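Side-chain contacts in pilus tip adhesin Cpa (Streptococcus pyogenes, PDB 4C0Z), which sits at the tip of the streptococcal pilus and can attach covalently to host cell surface molecules through reactive thioester bonds, mediating adhesion: residues H39-N44 with A53-L58; L58-P63 with L87-R92; Q99-R104 with I175-V180; S147-Q152 with N169-L174. One frame throughout, in Å; residues are numbered along the deposited sequence.

Interaction 1: residues H39-N44 with A53-L58; sequences HNLKVN and AYCFNL. With SPD (spermidine), chain B.
Leu41 and Cys55 meet alongside one another: the CD1 methyl of Leu41 lies 3.6 Å from Cys55 CB, and the same CD1 is 3.9 Å from Cys55 SG. In Cys55 the sulfur stands between the backbone N and the carbonyl carbon (chi1 65°), which brings SG to 3.7 Å from C9 of the bound spermidine. A leucine methyl thus packs against the very group that faces the ligand. Farther along, Ala53 directs its single methyl at strand 41-44, where it lies beside Leu41 O and touches both side chains, with CB 4.1 Å from Leu41 CB and 4.2 Å from Val43 CG1. The backbones are tied by Ala53 N to Leu41 O (2.8 Å), and a water spans from Leu41 N to Ala53 O. Lys42 points away from the other strand, and its amine bonds Gln52 OE1 and also Asn40 OD1. Farther along the chain, Asn57 O accepts a hydrogen bond from spermidine N10 at 3.2 Å. This is a beta hairpin, strands 41-44 and 51-56, within the antiparallel barrel of the N-terminal thioester domain of the adhesin, and its second strand carries the cysteine that pairs with Gln204 in the thioester.

Interaction 2: residues L58-P63 with L87-R92; sequences LTKHFP and LADKPR. With SPD (spermidine), chain B.
The loop after strand 51-56 lines the spermidine pocket, and it meets the loop that follows helix 81-87 where Thr59 faces Asp89. These two side chains cross obliquely. The hydroxyl of Thr59 sits between its backbone N and carbonyl carbon (chi1 70°), which turns OG1 toward the carboxylate, yet Thr59 OG1 to Asp89 OD2 is 3.6 Å, a polar approach and not a hydrogen bond. Lys60 runs extended past the other oxygen, and its NZ stays 4.9 Å from Asp89 OD1; the opposite charges may still attract across that gap. Firmer partners hold the lysine end: Lys201 O, and Asp156 of the second subunit through a salt bridge. Asp89 OD1 in turn has a weak hydrogen bond from Asn57 ND2.

Toward the ligand, spermidine C7 rides over one face of the Phe62 ring, 3.5 Å above its plane and offset toward the rim, with Phe62 CD2 to C7 at 3.6 Å. His39 stacks on the opposite face, so the ring is sandwiched between imidazole and polyamine. Spermidine is also hydrogen-bonded to Lys60 O and Asn57 O of the second subunit, and so bridges two copies. Although spermidine is unlikely to be the natural target, its chain, laid across an aromatic face and beside backbone carbonyls, defines the spermidine pocket of this structure, beside the thioester residues Cys55 and Gln204.

Interaction 3: residues Q99-R104 with I175-V180; sequences QQNILR and INPKEV
Arg104 and Val180 bury more surface than the other pair of this contact, through carbon atoms. The arginine offers its aliphatic stem, not its charged end: Arg104 CD lies 3.6 Å from Val180 CG1, with CB and CG each at 4.0 Å from the same methyl. Val180 CG1 is placed opposite the backbone N (chi1 -170°), the rotation that extends it toward helix 98-108. A second touch is mixed in character, with Pro177 CG 3.8 Å from Asn101 OD1, the pyrrolidine ring resting against the amide oxygen.

Polar bonding runs within helix 98-108. Bent at chi3, Arg104 folds its guanidinium back so that NH2 donates to Asn101 OD1 at 2.9 Å. OD1 lies close to the guanidinium plane, at its edge, whereas the donor stands well above the amide carbonyl plane, 47° out of it. Gln100 O sits 3.8 Å above the guanidinium plane, over its centre, which would be electrostatically favourable for the cation.

Asn176 takes the N-cap position of helix 177-181, just before Pro177. Tyr137 of helix 123-138 touches both Asn101 and Pro177, while Ile102 and Leu103 pack helix 98-108 onto strands 191-198 and 205-211 of the barrel.

Interaction 4: residues S147-Q152 with N169-L174; sequences SKAFQQ and NALKRL
The Phe150 ring is the flat group at the centre of this contact: the methyl of its neighbour Ala149 lies over one face, with CB 3.9 Å above the plane and displaced toward the rim, and Leu171 arrives obliquely at the CE2-CZ end. This is packing in the helical region of the thioester domain, where the turn leading into helix 151-157 meets helix 161-174.

Leu171 does its touching with one branch. Its CG stands opposite the backbone N (chi1 180°), and this carries CD2 into the angle between ring and methyl, 3.7 Å from Phe150 CZ and 3.9 Å from Ala149 CB. One methyl therefore serves two partners, with Leu171 CB also near, 4.1 Å from Phe150 CZ. The contact is wholly apolar across the two segments.

Phe150 itself occupies the N-cap position of helix 151-157, with a left-handed backbone conformation that turns the chain into the helix while the ring drops inward. There it also packs on Leu128 and Val129 of helix 123-138 and on Leu164 and Met167 of helix 161-174, so the aromatic group lies between helices. Ala149 O accepts a hydrogen bond from Arg168, a polar tie beside the apolar one.

The second flat group, the Gln151 amide, bonds back across the turn: NE2 reaches Lys148 O at 3.0 Å, lying in that carbonyl's plane on a lone pair, although the oxygen is tilted 22° from the amide plane.

How the interactions relate
Interactions 1 and 2 form one site. They share Leu58, their centres lie about 11 Å apart, and both touch spermidine and the second subunit; Asn57 of interaction 1 passes its ND2 to Leu87 O of interaction 2 at 2.9 Å, a probable hydrogen bond. Interactions 3 and 4 make a separate helical group, centres about 16 Å apart, with interaction 4 nested in the chain loop that interaction 3 closes. The two are joined by a salt bridge, Arg173 NE to Glu179 OE2 at 3.2 Å. The groups do not touch: interaction 4 is centred about 20 Å from interaction 1, and the Phe150 side chain is about 14 Å from the spermidine.

Interaction 1: residues H39-N44 with A53-L58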
# COMPACT_ATOMS: atom_id res chain seq x y z
N HIS I 39 4.42 -9.55 -8.50
CA HIS I 39 4.21 -10.39 -7.33
C HIS I 39 3.55 -11.65 -7.78
O HIS I 39 2.83 -11.64 -8.79
CB HIS I 39 3.34 -9.70 -6.24
CG HIS I 39 3.95 -8.43 -5.75
ND1 HIS I 39 4.95 -8.43 -4.80
CD2 HIS I 39 3.74 -7.16 -6.17
CE1 HIS I 39 5.32 -7.17 -4.67
NE2 HIS I 39 4.60 -6.37 -5.46
N ASN I 40 3.78 -12.73 -7.04
CA ASN I 40 3.13 -14.00 -7.27
C ASN I 40 3.00 -14.65 -5.91
O ASN I 40 3.80 -15.49 -5.52
CB ASN I 40 3.86 -14.88 -8.30
CG ASN I 40 3.01 -16.03 -8.79
OD1 ASN I 40 2.01 -16.43 -8.16
ND2 ASN I 40 3.39 -16.59 -9.92
N LEU I 41 2.00 -14.19 -5.17
CA LEU I 41 1.74 -14.63 -3.80
C LEU I 41 1.15 -16.00 -3.74
O LEU I 41 0.28 -16.36 -4.55
CB LEU I 41 0.90 -13.61 -3.02
CG LEU I 41 1.33 -12.14 -3.13
CD1 LEU I 41 0.31 -11.22 -2.51
CD2 LEU I 41 2.71 -11.92 -2.55
N LYS I 42 1.66 -16.78 -2.80
CA LYS I 42 1.24 -18.16 -2.58
C LYS I 42 1.07 -18.47 -1.11
O LYS I 42 1.69 -17.82 -0.27
CB LYS I 42 2.28 -19.13 -3.18
CG LYS I 42 1.90 -19.75 -4.51
CD LYS I 42 2.06 -18.85 -5.71
CE LYS I 42 2.38 -19.60 -6.97
NZ LYS I 42 1.32 -19.44 -7.99
N VAL I 43 0.24 -19.46 -0.81
CA VAL I 43 0.05 -20.04 0.52
C VAL I 43 0.19 -21.55 0.36
O VAL I 43 -0.29 -22.11 -0.63
CB VAL I 43 -1.23 -19.66 1.31
CG1 VAL I 43 -1.26 -18.19 1.66
CG2 VAL I 43 -2.52 -20.08 0.59
N ASN I 44 0.86 -22.20 1.33
CA ASN I 44 0.97 -23.66 1.38
C ASN I 44 1.16 -24.11 2.84
O ASN I 44 1.47 -23.29 3.71
CB ASN I 44 2.02 -24.22 0.39
CG ASN I 44 3.44 -24.30 0.89
OD1 ASN I 44 3.92 -23.47 1.65
ND2 ASN I 44 4.15 -25.27 0.40
N ALA I 53 -2.50 -16.84 -4.16
CA ALA I 53 -3.00 -15.89 -3.17
C ALA I 53 -2.91 -14.46 -3.66
O ALA I 53 -2.13 -14.15 -4.56
CB ALA I 53 -2.24 -16.04 -1.86
N TYR I 54 -3.76 -13.59 -3.09
CA TYR I 54 -3.81 -12.16 -3.35
C TYR I 54 -3.87 -11.48 -2.00
O TYR I 54 -4.48 -12.00 -1.07
CB TYR I 54 -5.02 -11.79 -4.25
CG TYR I 54 -4.86 -12.32 -5.65
CD1 TYR I 54 -4.13 -11.62 -6.61
CD2 TYR I 54 -5.36 -13.58 -6.01
CE1 TYR I 54 -3.91 -12.14 -7.88
CE2 TYR I 54 -5.18 -14.10 -7.30
CZ TYR I 54 -4.45 -13.38 -8.23
OH TYR I 54 -4.28 -13.86 -9.51
N CYS I 55 -3.21 -10.33 -1.89
CA CYS I 55 -3.14 -9.60 -0.63
C CYS I 55 -4.19 -8.52 -0.50
O CYS I 55 -4.79 -8.10 -1.48
CB CYS I 55 -1.73 -9.04 -0.42
SG CYS I 55 -1.25 -7.79 -1.63
N PHE I 56 -4.35 -8.04 0.74
CA PHE I 56 -5.16 -6.89 1.11
C PHE I 56 -4.50 -6.18 2.29
O PHE I 56 -3.56 -6.74 2.84
CB PHE I 56 -6.64 -7.20 1.29
CG PHE I 56 -7.08 -8.14 2.38
CD1 PHE I 56 -7.03 -9.52 2.19
CD2 PHE I 56 -7.68 -7.65 3.53
CE1 PHE I 56 -7.54 -10.39 3.16
CE2 PHE I 56 -8.19 -8.53 4.50
CZ PHE I 56 -8.12 -9.89 4.31
N ASN I 57 -4.95 -4.95 2.64
CA ASN I 57 -4.36 -4.03 3.65
C ASN I 57 -3.16 -3.35 3.00
O ASN I 57 -2.01 -3.72 3.25
CB ASN I 57 -3.96 -4.70 4.96
CG ASN I 57 -5.04 -5.55 5.60
OD1 ASN I 57 -4.92 -6.77 5.69
ND2 ASN I 57 -6.08 -4.95 6.08
N LEU I 58 -3.44 -2.36 2.14
CA LEU I 58 -2.41 -1.63 1.39
C LEU I 58 -1.37 -0.92 2.25
O LEU I 58 -0.28 -0.66 1.76
CB LEU I 58 -3.06 -0.63 0.42
CG LEU I 58 -3.77 -1.20 -0.79
CD1 LEU I 58 -4.43 -0.08 -1.58
CD2 LEU I 58 -2.81 -1.97 -1.67
N1 SPD B . 4.23 2.52 0.54
C2 SPD B . 3.38 2.54 1.72
C3 SPD B . 2.65 1.19 1.88
C4 SPD B . 3.54 0.01 1.55
C5 SPD B . 2.64 -1.22 1.54
N6 SPD B . 2.81 -2.01 0.33
C7 SPD B . 2.06 -3.30 0.40
C8 SPD B . 0.79 -3.22 -0.50
C9 SPD B . -0.02 -4.55 -0.41
N10 SPD B . -0.24 -5.00 0.98
O HOH W 1 -0.41 -12.94 -6.37

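Interaction 2: residues L58-P63 with L87-R92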
# COMPACT_ATOMS: atom_id res chain seq x y z
N LEU I 58 -3.44 -2.36 2.14
CA LEU I 58 -2.41 -1.63 1.39
C LEU I 58 -1.37 -0.92 2.25
O LEU I 58 -0.28 -0.66 1.76
CB LEU I 58 -3.06 -0.63 0.42
CG LEU I 58 -3.77 -1.20 -0.79
CD1 LEU I 58 -4.43 -0.08 -1.58
CD2 LEU I 58 -2.81 -1.97 -1.67
N THR I 59 -1.70 -0.58 3.49
CA THR I 59 -0.77 0.17 4.34
C THR I 59 0.13 -0.76 5.15
O THR I 59 0.96 -0.27 5.91
CB THR I 59 -1.51 1.22 5.20
OG1 THR I 59 -2.26 0.54 6.19
CG2 THR I 59 -2.44 2.11 4.39
N LYS I 60 0.01 -2.08 4.97
CA LYS I 60 0.84 -3.09 5.65
C LYS I 60 1.92 -3.64 4.72
O LYS I 60 1.94 -3.25 3.56
CB LYS I 60 -0.01 -4.20 6.30
CG LYS I 60 -0.87 -3.61 7.43
CD LYS I 60 -1.76 -4.64 8.04
CE LYS I 60 -2.48 -4.02 9.22
NZ LYS I 60 -2.97 -5.06 10.15
N HIS I 61 2.84 -4.47 5.23
CA HIS I 61 3.96 -4.99 4.45
C HIS I 61 3.56 -6.14 3.56
O HIS I 61 2.81 -7.02 3.99
CB HIS I 61 5.11 -5.47 5.36
CG HIS I 61 5.94 -4.39 5.96
ND1 HIS I 61 6.95 -3.77 5.26
CD2 HIS I 61 5.89 -3.86 7.21
CE1 HIS I 61 7.46 -2.87 6.08
NE2 HIS I 61 6.88 -2.91 7.28
N PHE I 62 4.15 -6.18 2.35
CA PHE I 62 3.97 -7.32 1.44
C PHE I 62 4.56 -8.56 2.12
O PHE I 62 5.56 -8.42 2.81
CB PHE I 62 4.80 -7.10 0.14
CG PHE I 62 4.10 -6.36 -0.98
CD1 PHE I 62 3.06 -6.95 -1.68
CD2 PHE I 62 4.55 -5.10 -1.39
CE1 PHE I 62 2.42 -6.27 -2.71
CE2 PHE I 62 3.93 -4.44 -2.44
CZ PHE I 62 2.86 -5.03 -3.10
N PRO I 63 4.03 -9.79 1.90
CA PRO I 63 4.72 -10.97 2.43
C PRO I 63 6.14 -11.04 1.82
O PRO I 63 6.36 -10.61 0.68
CB PRO I 63 3.84 -12.14 1.94
CG PRO I 63 2.51 -11.51 1.63
CD PRO I 63 2.86 -10.17 1.08
N LEU I 87 -10.82 -7.91 9.42
CA LEU I 87 -9.42 -7.81 9.02
C LEU I 87 -9.06 -6.72 8.00
O LEU I 87 -7.90 -6.33 7.93
CB LEU I 87 -8.94 -9.18 8.49
CG LEU I 87 -8.95 -10.31 9.52
CD1 LEU I 87 -8.71 -11.64 8.86
CD2 LEU I 87 -7.93 -10.05 10.64
N ALA I 88 -10.01 -6.25 7.20
CA ALA I 88 -9.75 -5.23 6.19
C ALA I 88 -9.86 -3.84 6.79
O ALA I 88 -10.71 -3.60 7.65
CB ALA I 88 -10.70 -5.37 5.01
N ASP I 89 -8.97 -2.93 6.35
CA ASP I 89 -8.93 -1.54 6.79
C ASP I 89 -10.11 -0.75 6.20
O ASP I 89 -10.89 -0.16 6.95
CB ASP I 89 -7.58 -0.89 6.40
CG ASP I 89 -6.35 -1.32 7.20
OD1 ASP I 89 -6.21 -2.53 7.48
OD2 ASP I 89 -5.46 -0.46 7.43
N LYS I 90 -10.24 -0.73 4.85
CA LYS I 90 -11.29 0.03 4.14
C LYS I 90 -12.04 -0.83 3.10
O LYS I 90 -11.95 -0.54 1.91
CB LYS I 90 -10.65 1.26 3.42
CG LYS I 90 -9.91 2.24 4.31
CD LYS I 90 -8.89 3.06 3.53
CE LYS I 90 -8.19 4.04 4.44
NZ LYS I 90 -6.89 4.47 3.87
N PRO I 91 -12.81 -1.88 3.49
CA PRO I 91 -13.51 -2.67 2.46
C PRO I 91 -14.65 -1.91 1.78
O PRO I 91 -15.31 -1.10 2.42
CB PRO I 91 -13.99 -3.91 3.23
CG PRO I 91 -14.15 -3.45 4.63
CD PRO I 91 -13.08 -2.41 4.85
N ARG I 92 -14.84 -2.15 0.46
CA ARG I 92 -15.91 -1.54 -0.35
C ARG I 92 -17.17 -2.38 -0.11
O ARG I 92 -17.44 -3.32 -0.87
CB ARG I 92 -15.48 -1.50 -1.83
CG ARG I 92 -16.24 -0.50 -2.66
CD ARG I 92 -15.83 -0.53 -4.13
NE ARG I 92 -14.49 0.02 -4.36
CZ ARG I 92 -14.21 1.31 -4.55
NH1 ARG I 92 -15.17 2.22 -4.52
NH2 ARG I 92 -12.96 1.69 -4.76
N1 SPD B . 4.23 2.52 0.54
C2 SPD B . 3.38 2.54 1.72
C3 SPD B . 2.65 1.19 1.88
C4 SPD B . 3.54 0.01 1.55
C5 SPD B . 2.64 -1.22 1.54
N6 SPD B . 2.81 -2.01 0.33
C7 SPD B . 2.06 -3.30 0.40
C8 SPD B . 0.79 -3.22 -0.50
C9 SPD B . -0.02 -4.55 -0.41
N10 SPD B . -0.24 -5.00 0.98

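Interaction 3: residues Q99-R104 with I175-V180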
# COMPACT_ATOMS: atom_id res chain seq x y z
N GLN I 99 -17.75 -10.40 -0.40
CA GLN I 99 -17.39 -11.81 -0.54
C GLN I 99 -17.65 -12.32 -1.98
O GLN I 99 -16.73 -12.87 -2.59
CB GLN I 99 -18.17 -12.63 0.51
CG GLN I 99 -18.18 -14.15 0.32
CD GLN I 99 -18.83 -14.88 1.47
OE1 GLN I 99 -19.89 -14.49 1.99
NE2 GLN I 99 -18.24 -16.00 1.87
N GLN I 100 -18.88 -12.09 -2.51
CA GLN I 100 -19.34 -12.50 -3.85
C GLN I 100 -18.55 -11.84 -4.96
O GLN I 100 -18.17 -12.51 -5.93
CB GLN I 100 -20.85 -12.26 -4.03
CG GLN I 100 -21.71 -13.19 -3.18
CD GLN I 100 -22.07 -12.65 -1.81
OE1 GLN I 100 -21.45 -11.71 -1.28
NE2 GLN I 100 -23.09 -13.23 -1.20
N ASN I 101 -18.25 -10.54 -4.80
CA ASN I 101 -17.46 -9.77 -5.76
C ASN I 101 -16.04 -10.29 -5.84
O ASN I 101 -15.52 -10.47 -6.94
CB ASN I 101 -17.50 -8.28 -5.43
CG ASN I 101 -18.81 -7.65 -5.83
OD1 ASN I 101 -19.43 -8.01 -6.84
ND2 ASN I 101 -19.26 -6.70 -5.05
N ILE I 102 -15.43 -10.58 -4.68
CA ILE I 102 -14.08 -11.10 -4.58
C ILE I 102 -14.02 -12.49 -5.23
O ILE I 102 -13.14 -12.72 -6.08
CB ILE I 102 -13.55 -11.04 -3.12
CG1 ILE I 102 -13.20 -9.57 -2.74
CG2 ILE I 102 -12.32 -11.95 -2.92
CD1 ILE I 102 -13.26 -9.24 -1.30
N LEU I 103 -14.98 -13.37 -4.89
CA LEU I 103 -15.10 -14.72 -5.47
C LEU I 103 -15.21 -14.67 -6.99
O LEU I 103 -14.55 -15.46 -7.67
CB LEU I 103 -16.29 -15.47 -4.89
CG LEU I 103 -16.00 -16.61 -3.89
CD1 LEU I 103 -17.25 -17.40 -3.61
CD2 LEU I 103 -14.91 -17.55 -4.38
N ARG I 104 -16.03 -13.73 -7.52
CA ARG I 104 -16.20 -13.54 -8.97
C ARG I 104 -14.88 -13.15 -9.65
O ARG I 104 -14.59 -13.64 -10.74
CB ARG I 104 -17.28 -12.50 -9.29
CG ARG I 104 -18.63 -13.12 -9.52
CD ARG I 104 -19.65 -12.13 -10.06
NE ARG I 104 -20.01 -11.11 -9.08
CZ ARG I 104 -20.98 -11.23 -8.18
NH1 ARG I 104 -21.70 -12.34 -8.11
NH2 ARG I 104 -21.23 -10.24 -7.33
N ILE I 175 -13.96 -5.45 -12.39
CA ILE I 175 -14.50 -4.58 -11.33
C ILE I 175 -15.95 -4.15 -11.58
O ILE I 175 -16.50 -3.40 -10.77
CB ILE I 175 -13.57 -3.37 -11.01
CG1 ILE I 175 -13.47 -2.39 -12.21
CG2 ILE I 175 -12.19 -3.85 -10.53
CD1 ILE I 175 -13.04 -1.00 -11.85
N ASN I 176 -16.56 -4.61 -12.70
CA ASN I 176 -17.95 -4.30 -13.04
C ASN I 176 -18.82 -5.55 -12.78
O ASN I 176 -18.77 -6.49 -13.59
CB ASN I 176 -18.05 -3.83 -14.50
CG ASN I 176 -19.44 -3.45 -14.98
OD1 ASN I 176 -20.42 -3.39 -14.21
ND2 ASN I 176 -19.55 -3.17 -16.27
N PRO I 177 -19.60 -5.61 -11.67
CA PRO I 177 -20.40 -6.81 -11.38
C PRO I 177 -21.40 -7.17 -12.47
O PRO I 177 -21.55 -8.36 -12.76
CB PRO I 177 -21.07 -6.50 -10.04
CG PRO I 177 -20.28 -5.40 -9.45
CD PRO I 177 -19.77 -4.60 -10.60
N LYS I 178 -22.06 -6.17 -13.09
CA LYS I 178 -23.04 -6.35 -14.17
C LYS I 178 -22.41 -7.09 -15.36
O LYS I 178 -23.02 -8.02 -15.88
CB LYS I 178 -23.65 -5.01 -14.61
CG LYS I 178 -24.59 -4.40 -13.57
CD LYS I 178 -25.08 -3.02 -13.99
CE LYS I 178 -26.00 -2.39 -12.97
NZ LYS I 178 -25.27 -1.90 -11.77
N GLU I 179 -21.17 -6.70 -15.74
CA GLU I 179 -20.38 -7.32 -16.82
C GLU I 179 -20.07 -8.79 -16.51
O GLU I 179 -20.30 -9.65 -17.37
CB GLU I 179 -19.09 -6.50 -17.07
CG GLU I 179 -18.09 -7.10 -18.06
CD GLU I 179 -18.56 -7.37 -19.48
OE1 GLU I 179 -19.35 -6.56 -20.02
OE2 GLU I 179 -18.10 -8.38 -20.06
N VAL I 180 -19.55 -9.08 -15.29
CA VAL I 180 -19.20 -10.44 -14.83
C VAL I 180 -20.45 -11.34 -14.77
O VAL I 180 -20.38 -12.51 -15.16
CB VAL I 180 -18.39 -10.45 -13.50
CG1 VAL I 180 -17.84 -11.85 -13.20
CG2 VAL I 180 -17.25 -9.45 -13.52

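Interaction 4: residues S147-Q152 with N169-L174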
# COMPACT_ATOMS: atom_id res chain seq x y z
N SER I 147 -8.99 3.20 -18.72
CA SER I 147 -8.26 3.63 -19.93
C SER I 147 -6.92 4.27 -19.55
O SER I 147 -6.00 4.29 -20.37
CB SER I 147 -9.10 4.64 -20.71
OG SER I 147 -10.39 4.13 -21.00
N LYS I 148 -6.84 4.81 -18.31
CA LYS I 148 -5.67 5.48 -17.75
C LYS I 148 -4.90 4.59 -16.74
O LYS I 148 -3.86 5.01 -16.24
CB LYS I 148 -6.10 6.79 -17.06
CG LYS I 148 -6.55 7.88 -18.03
CD LYS I 148 -7.00 9.13 -17.30
CE LYS I 148 -7.48 10.19 -18.26
NZ LYS I 148 -8.04 11.36 -17.56
N ALA I 149 -5.42 3.37 -16.44
CA ALA I 149 -4.80 2.45 -15.48
C ALA I 149 -3.42 1.93 -15.92
O ALA I 149 -3.11 1.94 -17.11
CB ALA I 149 -5.73 1.28 -15.19
N PHE I 150 -2.60 1.49 -14.94
CA PHE I 150 -1.26 0.90 -15.11
C PHE I 150 -0.22 1.84 -15.76
O PHE I 150 0.72 1.36 -16.39
CB PHE I 150 -1.34 -0.45 -15.85
CG PHE I 150 -2.41 -1.39 -15.35
CD1 PHE I 150 -2.36 -1.90 -14.05
CD2 PHE I 150 -3.47 -1.75 -16.16
CE1 PHE I 150 -3.37 -2.75 -13.57
CE2 PHE I 150 -4.47 -2.62 -15.69
CZ PHE I 150 -4.40 -3.12 -14.40
N GLN I 151 -0.35 3.17 -15.54
CA GLN I 151 0.60 4.14 -16.07
C GLN I 151 2.00 3.96 -15.46
O GLN I 151 2.99 3.98 -16.20
CB GLN I 151 0.08 5.57 -15.92
CG GLN I 151 -0.77 6.01 -17.11
CD GLN I 151 -1.25 7.43 -16.98
OE1 GLN I 151 -0.46 8.38 -16.84
NE2 GLN I 151 -2.56 7.62 -17.03
N GLN I 152 2.09 3.75 -14.13
CA GLN I 152 3.37 3.52 -13.45
C GLN I 152 3.96 2.17 -13.84
O GLN I 152 5.15 2.09 -14.14
CB GLN I 152 3.23 3.64 -11.91
CG GLN I 152 3.01 5.07 -11.39
CD GLN I 152 4.10 6.06 -11.72
OE1 GLN I 152 5.29 5.84 -11.45
NE2 GLN I 152 3.71 7.19 -12.28
N ASN I 169 -8.56 -3.42 -20.30
CA ASN I 169 -9.88 -3.96 -20.63
C ASN I 169 -10.30 -5.04 -19.64
O ASN I 169 -11.47 -5.07 -19.23
CB ASN I 169 -9.92 -4.48 -22.07
CG ASN I 169 -11.21 -4.15 -22.80
OD1 ASN I 169 -12.31 -4.25 -22.25
ND2 ASN I 169 -11.08 -3.65 -24.02
N ALA I 170 -9.36 -5.93 -19.25
CA ALA I 170 -9.62 -7.01 -18.30
C ALA I 170 -9.94 -6.47 -16.91
O ALA I 170 -10.83 -7.00 -16.26
CB ALA I 170 -8.45 -7.97 -18.26
N LEU I 171 -9.26 -5.38 -16.47
CA LEU I 171 -9.51 -4.72 -15.19
C LEU I 171 -10.92 -4.13 -15.16
O LEU I 171 -11.65 -4.33 -14.18
CB LEU I 171 -8.45 -3.63 -14.88
CG LEU I 171 -8.62 -2.86 -13.56
CD1 LEU I 171 -8.39 -3.76 -12.33
CD2 LEU I 171 -7.71 -1.64 -13.52
N LYS I 172 -11.31 -3.44 -16.26
CA LYS I 172 -12.62 -2.83 -16.47
C LYS I 172 -13.74 -3.86 -16.28
O LYS I 172 -14.72 -3.59 -15.58
CB LYS I 172 -12.70 -2.19 -17.88
CG LYS I 172 -13.91 -1.29 -18.08
CD LYS I 172 -14.10 -0.90 -19.54
CE LYS I 172 -15.16 0.17 -19.72
NZ LYS I 172 -16.53 -0.32 -19.43
N ARG I 173 -13.57 -5.03 -16.91
CA ARG I 173 -14.54 -6.12 -16.85
C ARG I 173 -14.62 -6.76 -15.46
O ARG I 173 -15.73 -6.99 -14.99
CB ARG I 173 -14.26 -7.16 -17.94
CG ARG I 173 -14.51 -6.64 -19.36
CD ARG I 173 -14.05 -7.63 -20.42
NE ARG I 173 -14.99 -8.74 -20.59
CZ ARG I 173 -14.75 -9.81 -21.33
NH1 ARG I 173 -13.60 -9.94 -21.98
NH2 ARG I 173 -15.66 -10.77 -21.43
N LEU I 174 -13.47 -6.99 -14.80
CA LEU I 174 -13.41 -7.61 -13.46
C LEU I 174 -14.06 -6.79 -12.33
O LEU I 174 -14.61 -7.38 -11.40
CB LEU I 174 -11.95 -7.94 -13.06
CG LEU I 174 -11.26 -9.08 -13.78
CD1 LEU I 174 -9.80 -9.17 -13.36
CD2 LEU I 174 -11.95 -10.41 -13.54